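Long-range contacts in diacylglycerol O-acyltransferase (Marinobacter hydrocarbonoclasticus, PDB 6CHJ), which is a wax ester synthase that probably also transfers acyl groups from acyl-CoA to 1,2-diacylglycerol to make triacylglycerol: residues Q18-V23 and G237-A242; A102-L107 and A129-V134. All coordinates share one frame; numbering follows the deposited sequence.

Contact 1 of 2, residues Q18-V23 and G237-A242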
loop_
_atom_site.group_PDB
_atom_site.type_symbol
_atom_site.label_atom_id
_atom_site.label_comp_id
_atom_site.label_asym_id
_atom_site.label_seq_id
_atom_site.Cartn_x
_atom_site.Cartn_y
_atom_site.Cartn_z
ATOM N N GLN B 18 -4.699 7.130 7.840
ATOM C CA GLN B 18 -3.646 7.107 8.847
ATOM C C GLN B 18 -3.775 5.933 9.820
ATOM O O GLN B 18 -2.814 5.632 10.544
ATOM C CB GLN B 18 -3.616 8.442 9.601
ATOM C CG GLN B 18 -4.779 8.685 10.579
ATOM C CD GLN B 18 -6.087 9.103 9.883
ATOM O OE1 GLN B 18 -6.141 9.248 8.642
ATOM N NE2 GLN B 18 -7.143 9.331 10.691
ATOM N N GLN B 19 -4.913 5.241 9.826
ATOM C CA GLN B 19 -5.122 4.070 10.677
ATOM C C GLN B 19 -5.818 2.980 9.862
ATOM O O GLN B 19 -7.029 2.754 9.988
ATOM C CB GLN B 19 -5.929 4.442 11.928
ATOM C CG GLN B 19 -7.237 5.275 11.671
ATOM C CD GLN B 19 -7.780 5.954 12.922
ATOM O OE1 GLN B 19 -7.078 6.710 13.598
ATOM N NE2 GLN B 19 -9.042 5.697 13.222
ATOM N N PRO B 20 -5.083 2.267 9.012
ATOM C CA PRO B 20 -5.672 1.060 8.440
ATOM C C PRO B 20 -6.117 0.138 9.570
ATOM O O PRO B 20 -5.563 0.145 10.679
ATOM C CB PRO B 20 -4.539 0.466 7.607
ATOM C CG PRO B 20 -3.711 1.645 7.247
ATOM C CD PRO B 20 -3.760 2.550 8.431
ATOM N N MET B 21 -7.175 -0.608 9.294
ATOM C CA MET B 21 -7.818 -1.456 10.280
ATOM C C MET B 21 -7.680 -2.926 9.888
ATOM O O MET B 21 -8.610 -3.722 10.012
ATOM C CB MET B 21 -9.280 -1.024 10.469
ATOM C CG MET B 21 -9.430 0.378 11.110
ATOM S SD MET B 21 -8.669 0.585 12.769
ATOM C CE MET B 21 -9.368 -0.796 13.590
ATOM N N HIS B 22 -6.515 -3.285 9.372
ATOM C CA HIS B 22 -6.189 -4.673 9.093
ATOM C C HIS B 22 -5.168 -5.169 10.115
ATOM O O HIS B 22 -4.342 -4.404 10.611
ATOM C CB HIS B 22 -5.646 -4.841 7.669
ATOM C CG HIS B 22 -4.417 -4.030 7.373
ATOM N ND1 HIS B 22 -4.458 -2.831 6.691
ATOM C CD2 HIS B 22 -3.110 -4.258 7.650
ATOM C CE1 HIS B 22 -3.236 -2.346 6.578
ATOM N NE2 HIS B 22 -2.399 -3.189 7.158
ATOM N N VAL B 23 -5.233 -6.452 10.436
ATOM C CA VAL B 23 -4.197 -7.086 11.224
ATOM C C VAL B 23 -3.291 -7.872 10.287
ATOM O O VAL B 23 -3.578 -8.038 9.103
ATOM C CB VAL B 23 -4.776 -7.999 12.320
ATOM C CG1 VAL B 23 -5.822 -7.244 13.149
ATOM C CG2 VAL B 23 -5.365 -9.265 11.667
ATOM N N GLY B 237 -0.057 7.398 8.477
ATOM C CA GLY B 237 -0.311 6.046 8.039
ATOM C C GLY B 237 0.914 5.184 7.779
ATOM O O GLY B 237 0.761 4.057 7.292
ATOM N N SER B 238 2.119 5.664 8.071
ATOM C CA SER B 238 3.325 4.875 7.857
ATOM C C SER B 238 3.676 4.138 9.144
ATOM O O SER B 238 3.507 4.669 10.248
ATOM C CB SER B 238 4.501 5.747 7.397
ATOM O OG SER B 238 4.845 6.709 8.384
ATOM N N ARG B 239 4.138 2.905 8.991
ATOM C CA ARG B 239 4.322 1.993 10.100
ATOM C C ARG B 239 5.789 1.640 10.240
ATOM O O ARG B 239 6.541 1.647 9.268
ATOM C CB ARG B 239 3.488 0.717 9.911
ATOM C CG ARG B 239 1.979 0.969 9.949
ATOM C CD ARG B 239 1.557 1.482 11.329
ATOM N NE ARG B 239 0.157 1.893 11.375
ATOM C CZ ARG B 239 -0.249 3.146 11.224
ATOM N NH1 ARG B 239 0.645 4.100 11.002
ATOM N NH2 ARG B 239 -1.542 3.436 11.271
ATOM N N ARG B 240 6.192 1.387 11.473
ATOM C CA ARG B 240 7.454 0.749 11.786
ATOM C C ARG B 240 7.134 -0.492 12.597
ATOM O O ARG B 240 6.443 -0.402 13.624
ATOM C CB ARG B 240 8.395 1.679 12.562
ATOM C CG ARG B 240 9.805 1.693 11.983
ATOM C CD ARG B 240 10.833 2.252 12.954
ATOM N NE ARG B 240 12.169 2.302 12.369
ATOM C CZ ARG B 240 12.921 1.229 12.124
ATOM N NH1 ARG B 240 12.467 0.009 12.411
ATOM N NH2 ARG B 240 14.130 1.370 11.587
ATOM N N PHE B 241 7.605 -1.642 12.114
ATOM C CA PHE B 241 7.377 -2.930 12.745
ATOM C C PHE B 241 8.676 -3.464 13.333
ATOM O O PHE B 241 9.728 -3.423 12.693
ATOM C CB PHE B 241 6.820 -3.944 11.754
ATOM C CG PHE B 241 6.518 -5.279 12.366
ATOM C CD1 PHE B 241 5.695 -5.375 13.482
ATOM C CD2 PHE B 241 7.041 -6.436 11.825
ATOM C CE1 PHE B 241 5.402 -6.607 14.041
ATOM C CE2 PHE B 241 6.754 -7.671 12.389
ATOM C CZ PHE B 241 5.936 -7.757 13.487
ATOM N N ALA B 242 8.595 -3.959 14.565
ATOM C CA ALA B 242 9.746 -4.500 15.283
ATOM C C ALA B 242 9.281 -5.747 16.008
ATOM O O ALA B 242 8.337 -5.691 16.807
ATOM C CB ALA B 242 10.332 -3.486 16.274
HETATM O O HOH W 1 -3.693 1.356 11.847
#
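Arg239 lays the edge of its guanidinium against Gln18 O and the CA of Gln19, and the one direct hydrogen bond between the two segments comes from its NH2. The N-H meets the carbonyl oxygen of Gln18, with NH2 2.6 Å from Gln18 O and 156° at the hydrogen. The oxygen lies close to the guanidinium plane, whereas the donor is tilted from the plane of the Gln18 carbonyl. The same nitrogen also gives a bond to a water, 3.0 Å from NH2 to the water oxygen, which in turn donates to Pro20 O. One NH2 thus links two carbonyls of one loop, directly and through water, while Pro20 CD meets it tip to tip at 3.7 Å. The Arg239 chain bends at chi2 (-64°), which brings the guanidinium back beside its own segment: NH1 bonds to Ser238 O at 3.0 Å, arriving above that carbonyl's plane, and also to Thr236 O. The group is therefore gripped at both terminal nitrogens, with a long, weak ion pair from NE to Asp404 besides.

Gly237 completes the fit. With no side chain between the backbones, its CA comes to 3.6 Å from Gln18 CA and makes a C-H...O contact to Gln18 O, the carbonyl that Arg239 also uses. Gly237 N bonds to Asp109 of the second subunit, so the seam lies near the dimer interface.

The example illustrates how a buried arginine can join a loop before one sheet to a strand of another by serving backbone carbonyls. The loop leads into strand 22-30 of one mixed sheet, and Arg239 opens strand 239-247, outermost within this chain in a second, a pairing of two mixed sheets characteristic of the CoA-dependent acyltransferase fold.

Contact 2 of 2, residues A102-L107 and A129-V134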
loop_
_atom_site.group_PDB
_atom_site.type_symbol
_atom_site.label_atom_id
_atom_site.label_comp_id
_atom_site.label_asym_id
_atom_site.label_seq_id
_atom_site.Cartn_x
_atom_site.Cartn_y
_atom_site.Cartn_z
ATOM N N ALA B 102 6.543 -1.378 5.553
ATOM C CA ALA B 102 5.990 -0.820 4.319
ATOM C C ALA B 102 4.672 -1.488 3.944
ATOM O O ALA B 102 3.680 -0.814 3.652
ATOM C CB ALA B 102 7.003 -0.979 3.175
ATOM N N GLU B 103 4.645 -2.821 3.929
ATOM C CA GLU B 103 3.451 -3.504 3.455
ATOM C C GLU B 103 2.274 -3.334 4.427
ATOM O O GLU B 103 1.127 -3.198 3.990
ATOM C CB GLU B 103 3.766 -4.981 3.207
ATOM C CG GLU B 103 2.724 -5.677 2.364
ATOM C CD GLU B 103 2.444 -4.953 1.038
ATOM O OE1 GLU B 103 3.414 -4.569 0.350
ATOM O OE2 GLU B 103 1.247 -4.765 0.698
ATOM N N HIS B 104 2.537 -3.298 5.743
ATOM C CA HIS B 104 1.465 -3.141 6.726
ATOM C C HIS B 104 0.843 -1.737 6.694
ATOM O O HIS B 104 -0.320 -1.582 7.077
ATOM C CB HIS B 104 1.999 -3.458 8.132
ATOM C CG HIS B 104 0.928 -3.785 9.122
ATOM N ND1 HIS B 104 0.257 -4.990 9.120
ATOM C CD2 HIS B 104 0.386 -3.050 10.126
ATOM C CE1 HIS B 104 -0.655 -4.986 10.078
ATOM N NE2 HIS B 104 -0.585 -3.828 10.714
ATOM N N SER B 105 1.594 -0.713 6.254
ATOM C CA SER B 105 1.050 0.637 6.069
ATOM C C SER B 105 -0.113 0.708 5.072
ATOM O O SER B 105 -0.943 1.610 5.174
ATOM C CB SER B 105 2.143 1.572 5.563
ATOM O OG SER B 105 3.267 1.551 6.409
ATOM N N HIS B 106 -0.157 -0.168 4.068
ATOM C CA HIS B 106 -1.032 0.051 2.918
ATOM C C HIS B 106 -2.461 -0.389 3.199
ATOM O O HIS B 106 -2.700 -1.538 3.599
ATOM C CB HIS B 106 -0.511 -0.707 1.696
ATOM C CG HIS B 106 0.894 -0.359 1.331
ATOM N ND1 HIS B 106 1.368 0.937 1.341
ATOM C CD2 HIS B 106 1.942 -1.142 0.978
ATOM C CE1 HIS B 106 2.641 0.938 0.995
ATOM N NE2 HIS B 106 3.016 -0.311 0.778
ATOM N N LEU B 107 -3.401 0.531 2.962
ATOM C CA LEU B 107 -4.826 0.215 2.911
ATOM C C LEU B 107 -5.111 -0.957 1.988
ATOM O O LEU B 107 -4.541 -1.067 0.897
ATOM C CB LEU B 107 -5.611 1.424 2.405
ATOM C CG LEU B 107 -5.937 2.536 3.392
ATOM C CD1 LEU B 107 -6.824 3.550 2.701
ATOM C CD2 LEU B 107 -6.583 2.013 4.691
ATOM N N ALA B 129 9.865 -16.297 4.477
ATOM C CA ALA B 129 8.887 -15.674 5.363
ATOM C C ALA B 129 7.506 -15.634 4.720
ATOM O O ALA B 129 7.365 -15.550 3.498
ATOM C CB ALA B 129 9.294 -14.244 5.759
ATOM N N LEU B 130 6.479 -15.690 5.559
ATOM C CA LEU B 130 5.117 -15.400 5.136
ATOM C C LEU B 130 4.656 -14.169 5.896
ATOM O O LEU B 130 4.653 -14.170 7.134
ATOM C CB LEU B 130 4.159 -16.563 5.401
ATOM C CG LEU B 130 4.013 -17.711 4.415
ATOM C CD1 LEU B 130 2.693 -18.406 4.697
ATOM C CD2 LEU B 130 4.130 -17.271 2.933
ATOM N N TYR B 131 4.264 -13.128 5.162
ATOM C CA TYR B 131 3.558 -11.997 5.745
ATOM C C TYR B 131 2.120 -12.031 5.268
ATOM O O TYR B 131 1.859 -11.843 4.074
ATOM C CB TYR B 131 4.199 -10.655 5.403
ATOM C CG TYR B 131 3.273 -9.509 5.794
ATOM C CD1 TYR B 131 3.088 -9.151 7.143
ATOM C CD2 TYR B 131 2.542 -8.835 4.825
ATOM C CE1 TYR B 131 2.221 -8.133 7.501
ATOM C CE2 TYR B 131 1.661 -7.823 5.163
ATOM C CZ TYR B 131 1.505 -7.467 6.496
ATOM O OH TYR B 131 0.640 -6.450 6.768
ATOM N N THR B 132 1.195 -12.217 6.207
ATOM C CA THR B 132 -0.231 -12.324 5.937
ATOM C C THR B 132 -0.957 -11.108 6.490
ATOM O O THR B 132 -0.687 -10.680 7.609
ATOM C CB THR B 132 -0.799 -13.600 6.562
ATOM O OG1 THR B 132 -0.042 -14.720 6.095
ATOM C CG2 THR B 132 -2.257 -13.799 6.197
ATOM N N LYS B 133 -1.888 -10.564 5.710
ATOM C CA LYS B 133 -2.613 -9.343 6.059
ATOM C C LYS B 133 -4.093 -9.631 5.883
ATOM O O LYS B 133 -4.519 -9.988 4.779
ATOM C CB LYS B 133 -2.174 -8.177 5.151
ATOM C CG LYS B 133 -2.867 -6.845 5.394
ATOM C CD LYS B 133 -2.753 -5.870 4.221
ATOM C CE LYS B 133 -1.319 -5.661 3.739
ATOM N NZ LYS B 133 -1.087 -4.200 3.473
ATOM N N VAL B 134 -4.882 -9.493 6.951
ATOM C CA VAL B 134 -6.331 -9.676 6.848
ATOM C C VAL B 134 -7.038 -8.522 7.539
ATOM O O VAL B 134 -6.622 -8.086 8.618
ATOM C CB VAL B 134 -6.809 -11.020 7.439
ATOM C CG1 VAL B 134 -8.313 -11.207 7.181
ATOM C CG2 VAL B 134 -6.039 -12.171 6.822
#
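Lys133 NZ donates to two carbonyls near the C-terminal end of helix 93-105. The bond to Glu103 O is very short at 2.5 Å, a length to be read with reserve; the one to His106 O, 3.1 Å from NZ, arrives in the carbonyl plane on a lone pair. A long salt bridge to Glu103 OE2, 3.7 Å from Lys133 NZ, adds charge, and Glu116 contributes a further weak ion pair. Helix-end carbonyls and two carboxylates would probably favour the charged ammonium.

Beside this cluster, Tyr131 OH and His104 ND1 are hydrogen-bonded at 2.8 Å, each lying at the edge of the other's ring as the side chains cross at about a right angle. His104 CG stands anti to its backbone N (chi1 -160°), bringing ND1 to the hydroxyl while NE2 bonds to Ser402 O. A phenylalanine in place of Tyr131 would lack the hydroxyl and would probably leave His104 ND1 without this mate, its imidazole less firmly fixed.

Packing follows around the tyrosine: the bent Glu103 chain sets CG 3.7 Å from Tyr131 CE2, oblique to the ring.

As a worked case of a helix secured to a sheet, this contact seats helix 93-105 on strand 127-135, which lies between strands 115-121 and 22-30.

From the N terminus, the chain passes through Gln18-Val23 into strand 22-30 and later runs through helix 93-105 to Ala102-Leu107. After strand 115-121 it returns along Ala129-Val134, closing contact 2 as a short loop. Contact 1 closes much later, at Gly237-Ala242, so contact 2 is nested inside its loop. The two differ in reach: contact 2 fastens a helix to its own sheet, contact 1 brings in strand 239-247, outermost in the second sheet within this chain. Their centres are about 9 Å apart, and they meet directly, with probable hydrogen bonds from His22 NE2 to His104 O and from Val23 N to Val134 O. Strands 22-30 and 127-135 are neighbours, so both closures anchor in one sheet.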